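Long-range contacts in oxidoreductase (PDB 1ZH8), which binds NADP and probably catalyses oxidation of an alcohol, or the reverse carbonyl reduction, on an as yet unidentified substrate: residues 49-55 against 68-74; 213-219 against 235-241. One frame throughout, in Å; residues are numbered along the deposited sequence.

Contact 1 of 2, residues 49-55 against 68-74; sequences AVTSRTR and PAVFDSY. With NAP (NADP nicotinamide-adenine-dinucleotide phosphate), chain D.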
ATOM      1  N   ALA A  49      45.653  -3.867  -8.857  1.00 33.54           N
ATOM      2  CA  ALA A  49      45.502  -5.324  -8.773  1.00 32.64           C
ATOM      3  C   ALA A  49      44.084  -5.785  -9.015  1.00 33.44           C
ATOM      4  O   ALA A  49      43.129  -5.051  -8.792  1.00 35.65           O
ATOM      5  CB  ALA A  49      46.017  -5.868  -7.434  1.00 32.44           C
ATOM      6  N   VAL A  50      43.959  -7.037  -9.435  1.00 34.01           N
ATOM      7  CA  VAL A  50      42.709  -7.580  -9.932  1.00 33.58           C
ATOM      8  C   VAL A  50      42.731  -9.088  -9.692  1.00 33.33           C
ATOM      9  O   VAL A  50      43.789  -9.733  -9.784  1.00 32.44           O
ATOM     10  CB  VAL A  50      42.548  -7.218 -11.446  1.00 35.62           C
ATOM     11  CG1 VAL A  50      41.829  -8.276 -12.214  1.00 37.17           C
ATOM     12  CG2 VAL A  50      41.847  -5.874 -11.606  1.00 33.28           C
ATOM     13  N   THR A  51      41.571  -9.640  -9.336  1.00 33.36           N
ATOM     14  CA  THR A  51      41.434 -11.079  -9.134  1.00 32.06           C
ATOM     15  C   THR A  51      39.980 -11.481  -9.341  1.00 32.51           C
ATOM     16  O   THR A  51      39.075 -10.676  -9.103  1.00 32.27           O
ATOM     17  CB  THR A  51      41.924 -11.485  -7.728  1.00 33.27           C
ATOM     18  OG1 THR A  51      42.044 -12.909  -7.642  1.00 33.80           O
ATOM     19  CG2 THR A  51      40.983 -10.974  -6.646  1.00 32.13           C
ATOM     20  N   SER A  52      39.746 -12.704  -9.819  1.00 32.81           N
ATOM     21  CA  SER A  52      38.373 -13.190  -9.991  1.00 33.97           C
ATOM     22  C   SER A  52      38.318 -14.710  -9.816  1.00 34.87           C
ATOM     23  O   SER A  52      39.358 -15.335  -9.724  1.00 37.03           O
ATOM     24  CB  SER A  52      37.824 -12.766 -11.359  1.00 32.53           C
ATOM     25  OG  SER A  52      36.419 -12.546 -11.285  1.00 36.12           O
ATOM     26  N   ARG A  53      37.128 -15.305  -9.747  1.00 35.55           N
ATOM     27  CA  ARG A  53      37.026 -16.774  -9.748  1.00 36.09           C
ATOM     28  C   ARG A  53      37.580 -17.391 -11.042  1.00 34.74           C
ATOM     29  O   ARG A  53      38.377 -18.322 -10.971  1.00 32.09           O
ATOM     30  CB  ARG A  53      35.584 -17.256  -9.477  1.00 36.38           C
ATOM     31  CG  ARG A  53      35.358 -18.781  -9.709  1.00 36.19           C
ATOM     32  CD  ARG A  53      33.912 -19.189  -9.407  1.00 40.75           C
ATOM     33  NE  ARG A  53      32.955 -18.428 -10.217  1.00 40.53           N
ATOM     34  CZ  ARG A  53      31.636 -18.420 -10.050  1.00 39.93           C
ATOM     35  NH1 ARG A  53      31.064 -19.139  -9.094  1.00 37.84           N
ATOM     36  NH2 ARG A  53      30.882 -17.687 -10.857  1.00 42.53           N
ATOM     37  N   THR A  54      37.133 -16.878 -12.196  1.00 33.67           N
ATOM     38  CA  THR A  54      37.649 -17.265 -13.524  1.00 33.14           C
ATOM     39  C   THR A  54      38.785 -16.308 -13.955  1.00 33.42           C
ATOM     40  O   THR A  54      38.585 -15.111 -14.106  1.00 34.47           O
ATOM     41  CB  THR A  54      36.543 -17.215 -14.609  1.00 32.03           C
ATOM     42  OG1 THR A  54      35.343 -17.805 -14.114  1.00 33.01           O
ATOM     43  CG2 THR A  54      36.966 -17.952 -15.848  1.00 30.96           C
ATOM     44  N   ARG A  55      39.972 -16.855 -14.152  1.00 32.86           N
ATOM     45  CA  ARG A  55      41.148 -16.084 -14.525  1.00 32.12           C
ATOM     46  C   ARG A  55      40.931 -15.261 -15.821  1.00 32.34           C
ATOM     47  O   ARG A  55      41.300 -14.082 -15.872  1.00 34.28           O
ATOM     48  CB  ARG A  55      42.328 -17.052 -14.658  1.00 30.87           C
ATOM     49  CG  ARG A  55      43.560 -16.483 -15.276  1.00 34.07           C
ATOM     50  CD  ARG A  55      44.562 -16.134 -14.224  1.00 43.03           C
ATOM     51  NE  ARG A  55      45.623 -15.302 -14.774  1.00 45.95           N
ATOM     52  CZ  ARG A  55      46.678 -14.878 -14.090  1.00 47.73           C
ATOM     53  NH1 ARG A  55      46.838 -15.213 -12.819  1.00 51.83           N
ATOM     54  NH2 ARG A  55      47.574 -14.108 -14.682  1.00 50.10           N
ATOM     55  N   PRO A  68      46.830  -3.681 -14.639  1.00 35.25           N
ATOM     56  CA  PRO A  68      47.059  -4.007 -13.241  1.00 35.57           C
ATOM     57  C   PRO A  68      47.608  -5.427 -13.135  1.00 34.53           C
ATOM     58  O   PRO A  68      47.449  -6.218 -14.066  1.00 35.15           O
ATOM     59  CB  PRO A  68      45.660  -3.935 -12.647  1.00 34.40           C
ATOM     60  CG  PRO A  68      44.784  -4.338 -13.780  1.00 35.18           C
ATOM     61  CD  PRO A  68      45.404  -3.751 -14.996  1.00 33.72           C
ATOM     62  N   ALA A  69      48.242  -5.749 -12.016  1.00 33.32           N
ATOM     63  CA  ALA A  69      48.649  -7.126 -11.762  1.00 32.57           C
ATOM     64  C   ALA A  69      47.423  -8.032 -11.578  1.00 32.92           C
ATOM     65  O   ALA A  69      46.445  -7.635 -10.939  1.00 33.70           O
ATOM     66  CB  ALA A  69      49.556  -7.189 -10.567  1.00 31.74           C
ATOM     67  N   VAL A  70      47.468  -9.227 -12.171  1.00 33.34           N
ATOM     68  CA  VAL A  70      46.380 -10.200 -12.066  1.00 33.78           C
ATOM     69  C   VAL A  70      46.763 -11.355 -11.118  1.00 34.71           C
ATOM     70  O   VAL A  70      47.800 -11.980 -11.275  1.00 35.42           O
ATOM     71  CB  VAL A  70      45.960 -10.751 -13.459  1.00 33.99           C
ATOM     72  CG1 VAL A  70      44.800 -11.748 -13.335  1.00 34.59           C
ATOM     73  CG2 VAL A  70      45.565  -9.627 -14.386  1.00 30.30           C
ATOM     74  N   PHE A  71      45.904 -11.638 -10.147  1.00 36.29           N
ATOM     75  CA  PHE A  71      46.168 -12.680  -9.159  1.00 36.48           C
ATOM     76  C   PHE A  71      45.185 -13.846  -9.251  1.00 36.72           C
ATOM     77  O   PHE A  71      43.990 -13.652  -9.495  1.00 36.09           O
ATOM     78  CB  PHE A  71      46.149 -12.079  -7.748  1.00 36.05           C
ATOM     79  CG  PHE A  71      47.241 -11.083  -7.512  1.00 38.06           C
ATOM     80  CD1 PHE A  71      48.533 -11.512  -7.196  1.00 40.29           C
ATOM     81  CD2 PHE A  71      46.996  -9.719  -7.641  1.00 40.94           C
ATOM     82  CE1 PHE A  71      49.566 -10.597  -7.001  1.00 39.76           C
ATOM     83  CE2 PHE A  71      48.017  -8.791  -7.438  1.00 46.32           C
ATOM     84  CZ  PHE A  71      49.311  -9.233  -7.117  1.00 45.09           C
ATOM     85  N   ASP A  72      45.705 -15.054  -9.042  1.00 37.04           N
ATOM     86  CA  ASP A  72      44.880 -16.255  -8.970  1.00 38.19           C
ATOM     87  C   ASP A  72      44.007 -16.284  -7.715  1.00 37.25           C
ATOM     88  O   ASP A  72      42.961 -16.919  -7.701  1.00 38.51           O
ATOM     89  CB  ASP A  72      45.758 -17.510  -9.048  1.00 38.11           C
ATOM     90  CG  ASP A  72      46.399 -17.704 -10.433  1.00 42.97           C
ATOM     91  OD1 ASP A  72      45.789 -17.286 -11.447  1.00 48.59           O
ATOM     92  OD2 ASP A  72      47.504 -18.297 -10.512  1.00 43.83           O
ATOM     93  N   SER A  73      44.434 -15.593  -6.663  1.00 36.16           N
ATOM     94  CA  SER A  73      43.647 -15.552  -5.439  1.00 36.17           C
ATOM     95  C   SER A  73      43.679 -14.194  -4.737  1.00 35.60           C
ATOM     96  O   SER A  73      44.654 -13.443  -4.803  1.00 36.11           O
ATOM     97  CB  SER A  73      44.076 -16.676  -4.469  1.00 34.91           C
ATOM     98  OG  SER A  73      45.213 -16.287  -3.732  1.00 29.31           O
ATOM     99  N   TYR A  74      42.587 -13.921  -4.041  1.00 34.71           N
ATOM    100  CA  TYR A  74      42.398 -12.719  -3.264  1.00 33.21           C
ATOM    101  C   TYR A  74      43.420 -12.611  -2.146  1.00 35.76           C
ATOM    102  O   TYR A  74      43.935 -11.511  -1.878  1.00 35.32           O
ATOM    103  CB  TYR A  74      41.011 -12.792  -2.672  1.00 31.15           C
ATOM    104  CG  TYR A  74      40.640 -11.732  -1.685  1.00 30.62           C
ATOM    105  CD1 TYR A  74      40.673 -10.385  -2.022  1.00 24.44           C
ATOM    106  CD2 TYR A  74      40.176 -12.085  -0.428  1.00 31.29           C
ATOM    107  CE1 TYR A  74      40.270  -9.411  -1.120  1.00 30.11           C
ATOM    108  CE2 TYR A  74      39.774 -11.125   0.489  1.00 32.03           C
ATOM    109  CZ  TYR A  74      39.827  -9.792   0.139  1.00 33.68           C
ATOM    110  OH  TYR A  74      39.429  -8.848   1.054  1.00 33.73           O
TER
HETATM  111  PA  NAP D 400      28.274 -11.187 -10.844  1.00 28.47           P
HETATM  112  O1A NAP D 400      28.221 -10.719 -12.254  1.00 32.37           O
HETATM  113  O2A NAP D 400      27.979 -12.620 -10.688  1.00 26.84           O
HETATM  114  O5B NAP D 400      29.696 -10.769 -10.232  1.00 30.12           O
HETATM  115  C5B NAP D 400      30.301 -11.558  -9.233  1.00 31.72           C
HETATM  116  C4B NAP D 400      31.764 -11.724  -9.593  1.00 31.67           C
HETATM  117  O4B NAP D 400      32.472 -12.317  -8.512  1.00 31.92           O
HETATM  118  C3B NAP D 400      31.955 -12.648 -10.791  1.00 29.91           C
HETATM  119  O3B NAP D 400      33.040 -12.116 -11.495  1.00 30.83           O
HETATM  120  C2B NAP D 400      32.333 -13.951 -10.109  1.00 33.34           C
HETATM  121  O2B NAP D 400      32.951 -15.044 -10.781  1.00 39.31           O
HETATM  122  C1B NAP D 400      33.219 -13.420  -9.003  1.00 30.87           C
HETATM  123  N9A NAP D 400      33.423 -14.426  -7.964  1.00 30.92           N
HETATM  124  C8A NAP D 400      32.552 -15.409  -7.549  1.00 28.15           C
HETATM  125  N7A NAP D 400      33.146 -16.102  -6.553  1.00 29.54           N
HETATM  126  C5A NAP D 400      34.381 -15.576  -6.338  1.00 33.50           C
HETATM  127  C6A NAP D 400      35.409 -15.889  -5.458  1.00 31.39           C
HETATM  128  N6A NAP D 400      35.292 -16.900  -4.614  1.00 35.32           N
HETATM  129  N1A NAP D 400      36.562 -15.148  -5.457  1.00 33.09           N
HETATM  130  C2A NAP D 400      36.704 -14.109  -6.344  1.00 36.41           C
HETATM  131  N3A NAP D 400      35.697 -13.798  -7.223  1.00 28.65           N
HETATM  132  C4A NAP D 400      34.558 -14.519  -7.215  1.00 32.47           C
HETATM  133  O3  NAP D 400      27.201 -10.366  -9.991  1.00 25.47           O
HETATM  134  PN  NAP D 400      27.161  -8.762  -9.890  1.00 27.99           P
HETATM  135  O1N NAP D 400      28.380  -8.076 -10.426  1.00 25.81           O
HETATM  136  O2N NAP D 400      25.813  -8.490 -10.368  1.00 28.02           O
HETATM  137  O5D NAP D 400      27.156  -8.467  -8.306  1.00 30.35           O
HETATM  138  C5D NAP D 400      28.319  -8.438  -7.497  1.00 26.73           C
HETATM  139  C4D NAP D 400      28.056  -7.538  -6.291  1.00 27.06           C
HETATM  140  O4D NAP D 400      27.673  -6.250  -6.756  1.00 34.85           O
HETATM  141  C3D NAP D 400      26.889  -8.066  -5.451  1.00 26.91           C
HETATM  142  O3D NAP D 400      27.160  -7.929  -4.076  1.00 31.49           O
HETATM  143  C2D NAP D 400      25.716  -7.190  -5.819  1.00 28.93           C
HETATM  144  O2D NAP D 400      24.795  -7.038  -4.759  1.00 30.92           O
HETATM  145  C1D NAP D 400      26.413  -5.892  -6.199  1.00 31.93           C
HETATM  146  N1N NAP D 400      25.604  -5.127  -7.145  1.00 29.96           N
HETATM  147  C2N NAP D 400      25.228  -3.863  -6.791  1.00 29.38           C
HETATM  148  C3N NAP D 400      24.445  -3.085  -7.650  1.00 33.96           C
HETATM  149  C7N NAP D 400      24.219  -1.621  -7.364  1.00 35.45           C
HETATM  150  O7N NAP D 400      23.390  -0.926  -8.265  1.00 31.58           O
HETATM  151  N7N NAP D 400      24.786  -1.009  -6.306  1.00 28.13           N
HETATM  152  C4N NAP D 400      24.055  -3.617  -8.887  1.00 31.76           C
HETATM  153  C5N NAP D 400      24.458  -4.909  -9.249  1.00 35.40           C
HETATM  154  C6N NAP D 400      25.236  -5.660  -8.363  1.00 36.13           C
HETATM  155  P2B NAP D 400      33.732 -15.161 -12.184  1.00 37.42           P
HETATM  156  O1X NAP D 400      35.194 -14.795 -12.038  1.00 37.87           O
HETATM  157  O2X NAP D 400      33.123 -14.254 -13.229  1.00 37.32           O
HETATM  158  O3X NAP D 400      33.582 -16.619 -12.564  1.00 38.21           O
HETATM  159  O   HOH W   1      40.366 -14.913  -7.037  1.00 43.68           O
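In the beta-alpha-beta unit of the Rossmann fold formed by strand 45-51, helix 55-65 and strand 69-71, V50 and F71 join the two parallel strands, the second of them at the edge of the sheet within the chain. F71 N donates to V50 O at 2.9 Å in a nearly straight bond (N-H...O 162°), while the V50 N to A69 O bond is bent and weak. A49 CB meets the F71 ring at its edge, in plane, 3.5 Å from CE2; L77 of helix 74-79 packs on both residues. On the other face of the sheet, V50 CG2 touches P68 CG, and helix 55-65 covers V50 and V70.

At the last residue of strand 45-51, the side chain of T51 adds a bond to the main-chain ones. T51 OG1 donates to F71 O at 2.8 Å from well above the carbonyl plane; a chi1 of -168°, which sets OG1 beside the carbonyl carbon, turns it that way. A water donates to T51 OG1 and S52 O; its long approach to D72 O is weak.

The loop after strand 45-51 holds the 2'-phosphate of NADP, the group that distinguishes it from NAD. S52 OG and T54 N both donate to O1X, the amide at 2.9 Å and almost straight. T54 OG1 reaches O3X at 2.6 Å, and R53 NE binds the same oxygen in its guanidinium plane, one face of that group lying over the adenine C8A. R53 NH1 also forms a salt bridge with D184, and S52 OG is also bonded to C26 N in the glycine-rich turn.

R55 bends at chi2 (101°) to lay its guanidinium face over V70 CG1, and its NH1 forms a salt bridge to D72 OD1 at 2.7 Å, meeting the oxygen from above the carboxylate plane.

Contact 2 of 2, residues 213-219 against 235-241; sequences EIEWISA and SSIFEFE
W216 NE1 donates to E239 OE1 at 2.8 Å, using the carboxylate's anti lone pair, with ring and carboxylate planes almost perpendicular (89°). The indole folds back across the neighbouring strand because its CG sits between the backbone N and carbonyl carbon (chi1 64°), bringing one face over E239 N and F238 CA, while CH2 nears I237 CD1. A leucine in place of W216 would probably leave E239 OE1 without its N-H partner and uncover the backbone at F238 and E239. Beneath the ring, E239 N bonds W216 O at 3.1 Å; farther along, S218 and I237 exchange N-H...O bonds, each 2.9 Å. This is an antiparallel beta hairpin, strand 214-222 with 233-240, in the large mixed sheet of the C-terminal domain. At a beta bulge between I214 and W216, E239 faces two residues: its O accepts from E215 N and its N donates to W216 O. Beyond it E241 N bonds E213 O at 2.9 Å.

On the opposite face from W216, F238 CB packs against I217 CG2 at 3.5 Å. Beside them, I214 CG1 lies 3.6 Å from F240 CE2. Helix 313-329 backs this apolar group through F322, which meets the F238 ring edge-to-face, and helix 195-211 through M207. Over the W216 side lies the second subunit: its K222 forms a salt bridge with E239 OE2, its S218 hydroxyl bonds S218 OG, and its I237 packs on I237.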
ATOM      1  N   GLU A 213      14.185   6.489  10.523  1.00 36.53           N
ATOM      2  CA  GLU A 213      14.107   5.076  10.894  1.00 39.96           C
ATOM      3  C   GLU A 213      12.699   4.521  10.937  1.00 41.73           C
ATOM      4  O   GLU A 213      11.740   5.217  11.310  1.00 43.56           O
ATOM      5  CB  GLU A 213      14.738   4.850  12.275  1.00 41.24           C
ATOM      6  CG  GLU A 213      16.133   5.469  12.465  1.00 46.11           C
ATOM      7  CD  GLU A 213      17.231   4.846  11.605  1.00 46.44           C
ATOM      8  OE1 GLU A 213      16.975   3.915  10.811  1.00 57.12           O
ATOM      9  OE2 GLU A 213      18.376   5.303  11.723  1.00 58.34           O
ATOM     10  N   ILE A 214      12.591   3.245  10.594  1.00 40.28           N
ATOM     11  CA  ILE A 214      11.315   2.552  10.604  1.00 40.38           C
ATOM     12  C   ILE A 214      11.125   1.782  11.913  1.00 38.21           C
ATOM     13  O   ILE A 214      12.025   1.086  12.360  1.00 38.56           O
ATOM     14  CB  ILE A 214      11.199   1.633   9.371  1.00 40.24           C
ATOM     15  CG1 ILE A 214      11.186   2.505   8.115  1.00 45.29           C
ATOM     16  CG2 ILE A 214       9.911   0.851   9.424  1.00 39.16           C
ATOM     17  CD1 ILE A 214      11.849   1.925   6.911  1.00 53.51           C
ATOM     18  N   GLU A 215       9.946   1.915  12.520  1.00 37.57           N
ATOM     19  CA  GLU A 215       9.637   1.248  13.794  1.00 36.36           C
ATOM     20  C   GLU A 215       9.127  -0.179  13.631  1.00 35.08           C
ATOM     21  O   GLU A 215       9.624  -1.099  14.270  1.00 35.62           O
ATOM     22  CB  GLU A 215       8.630   2.053  14.600  1.00 36.42           C
ATOM     23  CG  GLU A 215       8.354   1.451  15.982  1.00 45.78           C
ATOM     24  CD  GLU A 215       7.264   2.171  16.758  1.00 49.12           C
ATOM     25  OE1 GLU A 215       7.497   3.327  17.145  1.00 53.51           O
ATOM     26  OE2 GLU A 215       6.190   1.575  17.003  1.00 55.00           O
ATOM     27  N   TRP A 216       8.108  -0.359  12.800  1.00 34.15           N
ATOM     28  CA  TRP A 216       7.534  -1.677  12.611  1.00 32.68           C
ATOM     29  C   TRP A 216       7.064  -1.822  11.181  1.00 33.38           C
ATOM     30  O   TRP A 216       6.719  -0.825  10.533  1.00 33.73           O
ATOM     31  CB  TRP A 216       6.379  -1.942  13.599  1.00 29.35           C
ATOM     32  CG  TRP A 216       5.196  -1.035  13.423  1.00 31.08           C
ATOM     33  CD1 TRP A 216       4.911   0.086  14.151  1.00 33.52           C
ATOM     34  CD2 TRP A 216       4.124  -1.170  12.463  1.00 30.35           C
ATOM     35  NE1 TRP A 216       3.733   0.656  13.710  1.00 30.86           N
ATOM     36  CE2 TRP A 216       3.238  -0.090  12.671  1.00 32.72           C
ATOM     37  CE3 TRP A 216       3.827  -2.101  11.455  1.00 33.85           C
ATOM     38  CZ2 TRP A 216       2.083   0.092  11.894  1.00 27.71           C
ATOM     39  CZ3 TRP A 216       2.673  -1.912  10.683  1.00 27.65           C
ATOM     40  CH2 TRP A 216       1.823  -0.831  10.914  1.00 28.57           C
ATOM     41  N   ILE A 217       7.039  -3.067  10.719  1.00 32.23           N
ATOM     42  CA  ILE A 217       6.529  -3.411   9.409  1.00 34.15           C
ATOM     43  C   ILE A 217       5.591  -4.581   9.538  1.00 35.43           C
ATOM     44  O   ILE A 217       5.649  -5.328  10.516  1.00 36.10           O
ATOM     45  CB  ILE A 217       7.652  -3.817   8.453  1.00 32.58           C
ATOM     46  CG1 ILE A 217       8.400  -5.030   9.006  1.00 37.82           C
ATOM     47  CG2 ILE A 217       8.638  -2.705   8.305  1.00 32.05           C
ATOM     48  CD1 ILE A 217       7.781  -6.371   8.680  1.00 48.31           C
ATOM     49  N   SER A 218       4.754  -4.754   8.518  1.00 35.73           N
ATOM     50  CA  SER A 218       3.884  -5.908   8.383  1.00 34.35           C
ATOM     51  C   SER A 218       3.865  -6.140   6.880  1.00 34.96           C
ATOM     52  O   SER A 218       3.566  -5.228   6.126  1.00 39.11           O
ATOM     53  CB  SER A 218       2.493  -5.556   8.925  1.00 35.00           C
ATOM     54  OG  SER A 218       1.517  -6.540   8.610  1.00 41.13           O
ATOM     55  N   ALA A 219       4.214  -7.328   6.412  1.00 34.51           N
ATOM     56  CA  ALA A 219       4.412  -7.501   4.980  1.00 32.60           C
ATOM     57  C   ALA A 219       4.081  -8.889   4.507  1.00 34.28           C
ATOM     58  O   ALA A 219       4.125  -9.847   5.279  1.00 35.01           O
ATOM     59  CB  ALA A 219       5.862  -7.153   4.602  1.00 32.09           C
ATOM     60  N   SER A 235       4.714  -6.921  -0.598  1.00 31.66           N
ATOM     61  CA  SER A 235       3.865  -5.770  -0.256  1.00 31.33           C
ATOM     62  C   SER A 235       3.880  -5.546   1.253  1.00 33.18           C
ATOM     63  O   SER A 235       3.736  -6.503   2.039  1.00 36.06           O
ATOM     64  CB  SER A 235       2.441  -5.968  -0.752  1.00 31.68           C
ATOM     65  OG  SER A 235       1.748  -4.735  -0.780  1.00 30.68           O
ATOM     66  N   SER A 236       4.036  -4.292   1.662  1.00 32.82           N
ATOM     67  CA  SER A 236       4.262  -3.968   3.067  1.00 33.63           C
ATOM     68  C   SER A 236       3.616  -2.669   3.516  1.00 33.75           C
ATOM     69  O   SER A 236       3.481  -1.731   2.735  1.00 32.61           O
ATOM     70  CB  SER A 236       5.761  -3.868   3.329  1.00 33.71           C
ATOM     71  OG  SER A 236       6.295  -2.768   2.636  1.00 32.74           O
ATOM     72  N   ILE A 237       3.216  -2.626   4.783  1.00 33.63           N
ATOM     73  CA  ILE A 237       2.961  -1.352   5.462  1.00 35.55           C
ATOM     74  C   ILE A 237       3.909  -1.240   6.624  1.00 34.61           C
ATOM     75  O   ILE A 237       4.350  -2.245   7.206  1.00 35.46           O
ATOM     76  CB  ILE A 237       1.542  -1.211   6.038  1.00 35.97           C
ATOM     77  CG1 ILE A 237       1.084  -2.519   6.649  1.00 35.78           C
ATOM     78  CG2 ILE A 237       0.560  -0.757   4.971  1.00 48.66           C
ATOM     79  CD1 ILE A 237      -0.115  -2.345   7.515  1.00 53.60           C
ATOM     80  N   PHE A 238       4.196  -0.014   6.991  1.00 31.79           N
ATOM     81  CA  PHE A 238       5.087   0.218   8.100  1.00 32.71           C
ATOM     82  C   PHE A 238       4.839   1.628   8.626  1.00 33.10           C
ATOM     83  O   PHE A 238       4.114   2.420   8.027  1.00 31.43           O
ATOM     84  CB  PHE A 238       6.558   0.028   7.672  1.00 30.17           C
ATOM     85  CG  PHE A 238       6.911   0.718   6.378  1.00 32.59           C
ATOM     86  CD1 PHE A 238       6.577   0.133   5.136  1.00 30.73           C
ATOM     87  CD2 PHE A 238       7.566   1.941   6.385  1.00 29.86           C
ATOM     88  CE1 PHE A 238       6.896   0.737   3.930  1.00 31.77           C
ATOM     89  CE2 PHE A 238       7.903   2.570   5.167  1.00 34.29           C
ATOM     90  CZ  PHE A 238       7.573   1.963   3.937  1.00 31.73           C
ATOM     91  N   GLU A 239       5.437   1.932   9.761  1.00 35.06           N
ATOM     92  CA  GLU A 239       5.322   3.253  10.324  1.00 37.28           C
ATOM     93  C   GLU A 239       6.740   3.696  10.662  1.00 36.24           C
ATOM     94  O   GLU A 239       7.532   2.931  11.194  1.00 37.92           O
ATOM     95  CB  GLU A 239       4.408   3.205  11.547  1.00 37.03           C
ATOM     96  CG  GLU A 239       4.120   4.532  12.196  1.00 43.84           C
ATOM     97  CD  GLU A 239       3.088   4.430  13.330  1.00 51.20           C
ATOM     98  OE1 GLU A 239       2.775   3.307  13.784  1.00 52.14           O
ATOM     99  OE2 GLU A 239       2.592   5.488  13.769  1.00 53.72           O
ATOM    100  N   PHE A 240       7.084   4.915  10.285  1.00 35.29           N
ATOM    101  CA  PHE A 240       8.350   5.479  10.709  1.00 33.42           C
ATOM    102  C   PHE A 240       8.244   5.891  12.186  1.00 32.83           C
ATOM    103  O   PHE A 240       7.132   6.087  12.710  1.00 32.32           O
ATOM    104  CB  PHE A 240       8.694   6.683   9.841  1.00 31.75           C
ATOM    105  CG  PHE A 240       9.012   6.341   8.412  1.00 31.63           C
ATOM    106  CD1 PHE A 240       7.998   6.299   7.444  1.00 31.60           C
ATOM    107  CD2 PHE A 240      10.325   6.104   8.022  1.00 28.67           C
ATOM    108  CE1 PHE A 240       8.292   6.013   6.113  1.00 32.53           C
ATOM    109  CE2 PHE A 240      10.629   5.782   6.694  1.00 34.38           C
ATOM    110  CZ  PHE A 240       9.619   5.739   5.741  1.00 30.20           C
ATOM    111  N   GLU A 241       9.393   6.032  12.847  1.00 32.63           N
ATOM    112  CA  GLU A 241       9.415   6.500  14.242  1.00 33.42           C
ATOM    113  C   GLU A 241       8.774   7.852  14.378  1.00 33.40           C
ATOM    114  O   GLU A 241       8.304   8.182  15.454  1.00 34.19           O
ATOM    115  CB  GLU A 241      10.832   6.579  14.797  1.00 33.09           C
ATOM    116  CG  GLU A 241      11.468   5.208  15.074  1.00 42.21           C
ATOM    117  CD  GLU A 241      12.934   5.320  15.480  1.00 56.82           C
ATOM    118  OE1 GLU A 241      13.436   6.467  15.594  1.00 61.51           O
ATOM    119  OE2 GLU A 241      13.582   4.267  15.694  1.00 58.61           O
TER

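From the N terminus, the chain first lays down the early Rossmann strands; contact 1 then closes a short loop, 12 residues between its segments and most of them helix, as strand 69-71 joins strand 45-51. The chain completes the nucleotide-binding sheet and enters the C-terminal domain before contact 2 closes a second short loop, the hairpin of strands 214-222 and 233-240. The two loops are in series, neither nested nor crossed. The centres of contacts 1 and 2 lie about 42 Å apart, on opposite sides of the chain's centre, and their nearest atoms stay about 28 Å apart. Contact 1 extends the parallel sheet beside the cofactor's adenosine end; contact 2 builds the mixed sheet where it faces the second subunit.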